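Local atomic coordinates of putative immunoglobulin A1 protease (Bacteroides ovatus, PDB entry 3N6Z), a protein that is of unconfirmed function but is a putative immunoglobulin A1 protease, probably a hydrolase, folded as a parallel beta-helix. Residues A[128-133]-A[169-174]; A[165-170]-A[198-203]. All coordinates share one frame; numbering follows the deposited sequence. Where two conformers were deposited one is given.

Contact 1 of 2, residues A[128-133]-A[169-174]; sequences GDCRNV and VNCYTT
Asn132 and Asn170 sit one above the other at equivalent corners, their side chains side by side and pointing the same way, with the amide planes 20° apart. Starting from CB, Asn170 can be followed outward: CB lies 3.3 Å from Asn132 OD1, CG passes the same oxygen, and ND2 ends on it in a hydrogen bond of 3.0 Å between Asn170 ND2 and Asn132 OD1. In both residues CG stands anti to the carbonyl carbon, chi1 -47°, which sends both CG atoms off beside the backbone N. The acceptor lies close to the amide plane of Asn170, while the donor is tilted 18° from the carbonyl plane of Asn132. Asn132 ND2 in turn reaches Asp103 OD1, so the polar row continues to strand 100-105 of the preceding coil. This row of hydrogen-bonded asparagines is an asparagine ladder, a feature of parallel beta-helices, here at the bend where strand 125-131 gives way to 133-136. An alanine in place of Asn132 would probably leave Asn170 ND2 without this acceptor and Asp103 without its amide donor, interrupting the ladder. Before the corner, Val169 N bonds to Cys130 O and Asn132 N to Val169 O; beyond it Tyr172 N meets Val133 O at 3.2 Å. On the inner side Cys171 SG accepts a weak bond from Val133 N at 3.6 Å. Cys171 SG also packs 3.7 Å from Val133 CG1 and, as two separate thiols, 4.0 Å from Cys130 SG.

Contact 2 of 2, residues A[165-170]-A[198-203]; sequences TGRIVN and ESYIKN
Arg167 lays its aliphatic chain across the Tyr200 ring, on neighbouring parallel strands of successive coils of a beta-helix. The axes of strands 166-169 and 200-202 run 4.9 Å apart and nearly parallel. Backbone bonds alternate along them: Tyr200 N to Gly166 O, Ile168 N to Tyr200 O, Lys202 N to Ile168 O and Asn170 N to Lys202 O. Ile168 and Ile201 share one face, where both also touch Leu154; Arg167, Tyr200, Val169 and Lys202 occupy the other.

Apolar contacts centre on the tyrosine. Arg167 CG stands 3.6 Å from the ring centroid in a CH-pi contact, only 11° off the normal, and CD goes on to meet CE2, CZ and OH of Tyr200. CG is placed there by a first torsion that sets it anti to the carbonyl carbon, chi1 -65°. Val169 CG2 adds a touch at Tyr200 CE1, 3.7 Å away, while Tyr200 also stacks with Phe233 of strand 233-235.

Polar contacts gather at the arginine tip, where the chain bends at chi3 and the guanidinium plane stands 63° from the ring. Arg167 NH1 donates to Glu198 O at 2.8 Å and to Thr165 OG1 at 2.9 Å, both acceptors near the guanidinium plane. Its NE forms a salt bridge with Asp129, so the group is held from both neighbouring coils. Ser199 OG accepts from Gly166 N at 3.1 Å and also pairs with Asn192 O.

At the corner Asn203 OD1 accepts from Trp349 NE1, and the amides of Asn170 and Asn203 are joined through water: the water donates to Asn170 OD1 at 2.9 Å and accepts from Asn203 ND2 at 2.8 Å.

Overall arrangement
Contacts 1 and 2 join three successive coils of one beta-helix and share Val169 and Asn170, the end of strand 166-169 and the corner after it. Contact 2 lies mainly along the strands, whereas contact 1 spans the bend and passes into the next sheet, at strands 133-136 and 172-174. Both are partly buried. The inward groups are cysteines and valine in contact 1, isoleucines in contact 2; the partly exposed face of contact 2 carries aromatic and charged chains. The asparagine row changes character, joined directly in contact 1 and through water in contact 2. A probable hydrogen bond from Cys130 N to Arg167 O joins the two contacts.

Contact 1 of 2, residues A[128-133]-A[169-174]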
loop_
_atom_site.group_PDB
_atom_site.type_symbol
_atom_site.label_atom_id
_atom_site.label_comp_id
_atom_site.label_asym_id
_atom_site.label_seq_id
_atom_site.Cartn_x
_atom_site.Cartn_y
_atom_site.Cartn_z
ATOM N N GLY A 128 -6.508 -12.064 -1.492
ATOM C CA GLY A 128 -7.667 -11.601 -2.265
ATOM C C GLY A 128 -7.409 -10.273 -2.913
ATOM O O GLY A 128 -6.322 -10.037 -3.449
ATOM N N ASP A 129 -8.420 -9.412 -2.880
ATOM C CA ASP A 129 -8.404 -8.175 -3.655
ATOM C C ASP A 129 -8.953 -7.012 -2.832
ATOM O O ASP A 129 -9.965 -7.166 -2.121
ATOM C CB ASP A 129 -9.267 -8.290 -4.927
ATOM C CG ASP A 129 -8.669 -9.199 -5.976
ATOM O OD1 ASP A 129 -8.884 -10.427 -5.913
ATOM O OD2 ASP A 129 -7.922 -8.658 -6.812
ATOM N N CYS A 130 -8.341 -5.849 -2.988
ATOM C CA CYS A 130 -8.907 -4.601 -2.525
ATOM C C CYS A 130 -8.866 -3.646 -3.707
ATOM O O CYS A 130 -7.789 -3.439 -4.307
ATOM C CB CYS A 130 -8.099 -4.055 -1.358
ATOM S SG CYS A 130 -8.661 -2.450 -0.744
ATOM N N ARG A 131 -10.001 -3.039 -4.032
ATOM C CA ARG A 131 -10.080 -2.136 -5.160
ATOM C C ARG A 131 -10.973 -0.953 -4.868
ATOM O O ARG A 131 -11.920 -1.040 -4.076
ATOM C CB ARG A 131 -10.572 -2.860 -6.420
ATOM C CG ARG A 131 -11.976 -3.468 -6.304
ATOM C CD ARG A 131 -12.332 -4.354 -7.540
ATOM N NE ARG A 131 -13.552 -5.139 -7.346
ATOM C CZ ARG A 131 -13.664 -6.114 -6.445
ATOM N NH1 ARG A 131 -12.661 -6.362 -5.613
ATOM N NH2 ARG A 131 -14.806 -6.785 -6.313
ATOM N N ASN A 132 -10.691 0.134 -5.567
ATOM C CA ASN A 132 -11.580 1.285 -5.609
ATOM C C ASN A 132 -11.886 1.907 -4.240
ATOM O O ASN A 132 -13.023 2.307 -3.985
ATOM C CB ASN A 132 -12.894 0.956 -6.341
ATOM C CG ASN A 132 -12.678 0.223 -7.653
ATOM O OD1 ASN A 132 -11.837 0.625 -8.449
ATOM N ND2 ASN A 132 -13.444 -0.854 -7.878
ATOM N N VAL A 133 -10.867 2.029 -3.382
ATOM C CA VAL A 133 -11.029 2.727 -2.101
ATOM C C VAL A 133 -9.870 3.693 -1.867
ATOM O O VAL A 133 -8.719 3.386 -2.191
ATOM C CB VAL A 133 -11.206 1.735 -0.914
ATOM C CG1 VAL A 133 -9.916 0.931 -0.624
ATOM C CG2 VAL A 133 -11.691 2.451 0.350
ATOM N N VAL A 169 -5.741 -2.432 -6.226
ATOM C CA VAL A 169 -5.928 -1.802 -7.527
ATOM C C VAL A 169 -6.856 -0.565 -7.379
ATOM O O VAL A 169 -7.917 -0.650 -6.736
ATOM C CB VAL A 169 -6.498 -2.839 -8.533
ATOM C CG1 VAL A 169 -6.675 -2.233 -9.898
ATOM C CG2 VAL A 169 -5.571 -4.070 -8.612
ATOM N N ASN A 170 -6.501 0.536 -8.026
ATOM C CA ASN A 170 -7.350 1.737 -8.019
ATOM C C ASN A 170 -7.617 2.219 -6.590
ATOM O O ASN A 170 -8.762 2.508 -6.222
ATOM C CB ASN A 170 -8.693 1.544 -8.749
ATOM C CG ASN A 170 -8.575 0.881 -10.088
ATOM O OD1 ASN A 170 -7.589 1.000 -10.814
ATOM N ND2 ASN A 170 -9.633 0.141 -10.431
ATOM N N CYS A 171 -6.560 2.280 -5.781
ATOM C CA CYS A 171 -6.670 2.725 -4.404
ATOM C C CYS A 171 -5.677 3.846 -4.108
ATOM O O CYS A 171 -4.691 4.020 -4.819
ATOM C CB CYS A 171 -6.444 1.573 -3.414
ATOM S SG CYS A 171 -7.675 0.276 -3.477
ATOM N N TYR A 172 -5.899 4.559 -3.014
ATOM C CA TYR A 172 -4.955 5.558 -2.565
ATOM C C TYR A 172 -4.971 5.698 -1.076
ATOM O O TYR A 172 -5.943 5.309 -0.406
ATOM C CB TYR A 172 -5.192 6.902 -3.257
ATOM C CG TYR A 172 -6.348 7.757 -2.757
ATOM C CD1 TYR A 172 -6.142 8.715 -1.778
ATOM C CD2 TYR A 172 -7.601 7.688 -3.359
ATOM C CE1 TYR A 172 -7.171 9.597 -1.399
ATOM C CE2 TYR A 172 -8.647 8.546 -2.970
ATOM C CZ TYR A 172 -8.415 9.503 -2.016
ATOM O OH TYR A 172 -9.424 10.386 -1.669
ATOM N N THR A 173 -3.878 6.243 -0.548
ATOM C CA THR A 173 -3.757 6.565 0.862
ATOM C C THR A 173 -3.140 7.926 1.094
ATOM O O THR A 173 -2.287 8.402 0.324
ATOM C CB THR A 173 -2.948 5.524 1.661
ATOM O OG1 THR A 173 -1.586 5.591 1.259
ATOM C CG2 THR A 173 -3.475 4.098 1.431
ATOM N N THR A 174 -3.590 8.544 2.167
ATOM C CA THR A 174 -2.990 9.774 2.723
ATOM C C THR A 174 -2.925 9.613 4.229
ATOM O O THR A 174 -3.673 8.820 4.821
ATOM C CB THR A 174 -3.763 11.062 2.326
ATOM O OG1 THR A 174 -4.829 11.332 3.259
ATOM C CG2 THR A 174 -4.343 10.972 0.882
#

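Contact 2 of 2, residues A[165-170]-A[198-203]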
loop_
_atom_site.group_PDB
_atom_site.type_symbol
_atom_site.label_atom_id
_atom_site.label_comp_id
_atom_site.label_asym_id
_atom_site.label_seq_id
_atom_site.Cartn_x
_atom_site.Cartn_y
_atom_site.Cartn_z
ATOM N N THR A 165 -2.398 -15.154 -2.837
ATOM C CA THR A 165 -1.855 -13.922 -3.419
ATOM C C THR A 165 -2.824 -12.773 -3.112
ATOM O O THR A 165 -3.973 -12.988 -2.724
ATOM C CB THR A 165 -1.659 -14.048 -4.970
ATOM O OG1 THR A 165 -2.944 -14.322 -5.576
ATOM C CG2 THR A 165 -0.664 -15.166 -5.328
ATOM N N GLY A 166 -2.352 -11.559 -3.272
ATOM C CA GLY A 166 -3.165 -10.372 -3.009
ATOM C C GLY A 166 -2.902 -9.241 -3.963
ATOM O O GLY A 166 -1.777 -9.065 -4.406
ATOM N N ARG A 167 -3.953 -8.472 -4.282
ATOM C CA ARG A 167 -3.863 -7.366 -5.218
ATOM C C ARG A 167 -4.575 -6.140 -4.649
ATOM O O ARG A 167 -5.669 -6.262 -4.060
ATOM C CB ARG A 167 -4.499 -7.736 -6.535
ATOM C CG ARG A 167 -3.765 -8.872 -7.249
ATOM C CD ARG A 167 -4.640 -9.645 -8.209
ATOM N NE ARG A 167 -5.675 -10.391 -7.486
ATOM C CZ ARG A 167 -5.470 -11.525 -6.805
ATOM N NH1 ARG A 167 -4.298 -12.125 -6.819
ATOM N NH2 ARG A 167 -6.463 -12.049 -6.090
ATOM N N ILE A 168 -3.966 -4.979 -4.860
ATOM C CA ILE A 168 -4.547 -3.684 -4.517
ATOM C C ILE A 168 -4.552 -2.870 -5.796
ATOM O O ILE A 168 -3.494 -2.611 -6.391
ATOM C CB ILE A 168 -3.778 -2.957 -3.391
ATOM C CG1 ILE A 168 -3.888 -3.771 -2.089
ATOM C CG2 ILE A 168 -4.310 -1.523 -3.215
ATOM C CD1 ILE A 168 -3.031 -3.232 -0.926
ATOM N N VAL A 169 -5.741 -2.432 -6.226
ATOM C CA VAL A 169 -5.928 -1.802 -7.527
ATOM C C VAL A 169 -6.856 -0.565 -7.379
ATOM O O VAL A 169 -7.917 -0.650 -6.736
ATOM C CB VAL A 169 -6.498 -2.839 -8.533
ATOM C CG1 VAL A 169 -6.675 -2.233 -9.898
ATOM C CG2 VAL A 169 -5.571 -4.070 -8.612
ATOM N N ASN A 170 -6.501 0.536 -8.026
ATOM C CA ASN A 170 -7.350 1.737 -8.019
ATOM C C ASN A 170 -7.617 2.219 -6.590
ATOM O O ASN A 170 -8.762 2.508 -6.222
ATOM C CB ASN A 170 -8.693 1.544 -8.749
ATOM C CG ASN A 170 -8.575 0.881 -10.088
ATOM O OD1 ASN A 170 -7.589 1.000 -10.814
ATOM N ND2 ASN A 170 -9.633 0.141 -10.431
ATOM N N GLU A 198 -1.430 -13.686 -9.229
ATOM C CA GLU A 198 -0.322 -12.765 -9.053
ATOM C C GLU A 198 -0.589 -11.797 -7.926
ATOM O O GLU A 198 -1.744 -11.435 -7.691
ATOM C CB GLU A 198 -0.170 -11.940 -10.303
ATOM C CG GLU A 198 0.067 -12.731 -11.577
ATOM C CD GLU A 198 0.200 -11.808 -12.780
ATOM O OE1 GLU A 198 -0.837 -11.487 -13.399
ATOM O OE2 GLU A 198 1.311 -11.342 -13.052
ATOM N N SER A 199 0.463 -11.401 -7.216
ATOM C CA SER A 199 0.382 -10.292 -6.265
ATOM C C SER A 199 0.913 -9.023 -6.916
ATOM O O SER A 199 2.009 -9.027 -7.511
ATOM C CB SER A 199 1.132 -10.567 -4.969
ATOM O OG SER A 199 0.597 -11.679 -4.258
ATOM N N TYR A 200 0.151 -7.932 -6.805
ATOM C CA TYR A 200 0.538 -6.681 -7.413
ATOM C C TYR A 200 -0.215 -5.496 -6.841
ATOM O O TYR A 200 -1.282 -5.644 -6.209
ATOM C CB TYR A 200 0.393 -6.724 -8.940
ATOM C CG TYR A 200 -0.968 -7.038 -9.500
ATOM C CD1 TYR A 200 -1.931 -6.046 -9.643
ATOM C CD2 TYR A 200 -1.254 -8.313 -10.006
ATOM C CE1 TYR A 200 -3.142 -6.314 -10.239
ATOM C CE2 TYR A 200 -2.469 -8.597 -10.623
ATOM C CZ TYR A 200 -3.408 -7.592 -10.734
ATOM O OH TYR A 200 -4.623 -7.853 -11.336
ATOM N N ILE A 201 0.375 -4.335 -7.063
ATOM C CA ILE A 201 -0.228 -3.036 -6.771
ATOM C C ILE A 201 -0.291 -2.277 -8.084
ATOM O O ILE A 201 0.728 -2.105 -8.748
ATOM C CB ILE A 201 0.555 -2.238 -5.705
ATOM C CG1 ILE A 201 0.788 -3.095 -4.456
ATOM C CG2 ILE A 201 -0.152 -0.921 -5.352
ATOM C CD1 ILE A 201 1.750 -2.516 -3.405
ATOM N N LYS A 202 -1.484 -1.825 -8.474
ATOM C CA LYS A 202 -1.697 -1.215 -9.780
ATOM C C LYS A 202 -2.639 -0.020 -9.690
ATOM O O LYS A 202 -3.692 -0.126 -9.052
ATOM C CB LYS A 202 -2.287 -2.255 -10.739
ATOM C CG LYS A 202 -2.595 -1.729 -12.156
ATOM C CD LYS A 202 -3.161 -2.795 -13.074
ATOM C CE LYS A 202 -3.376 -2.225 -14.469
ATOM N NZ LYS A 202 -2.088 -1.750 -15.079
ATOM N N ASN A 203 -2.300 1.079 -10.377
ATOM C CA ASN A 203 -3.150 2.253 -10.428
ATOM C C ASN A 203 -3.478 2.771 -9.012
ATOM O O ASN A 203 -4.640 2.959 -8.647
ATOM C CB ASN A 203 -4.426 1.998 -11.260
ATOM C CG ASN A 203 -4.193 2.208 -12.756
ATOM O OD1 ASN A 203 -3.562 3.203 -13.180
ATOM N ND2 ASN A 203 -4.669 1.264 -13.549
HETATM O O HOH W 1 -6.372 -0.799 -12.661
#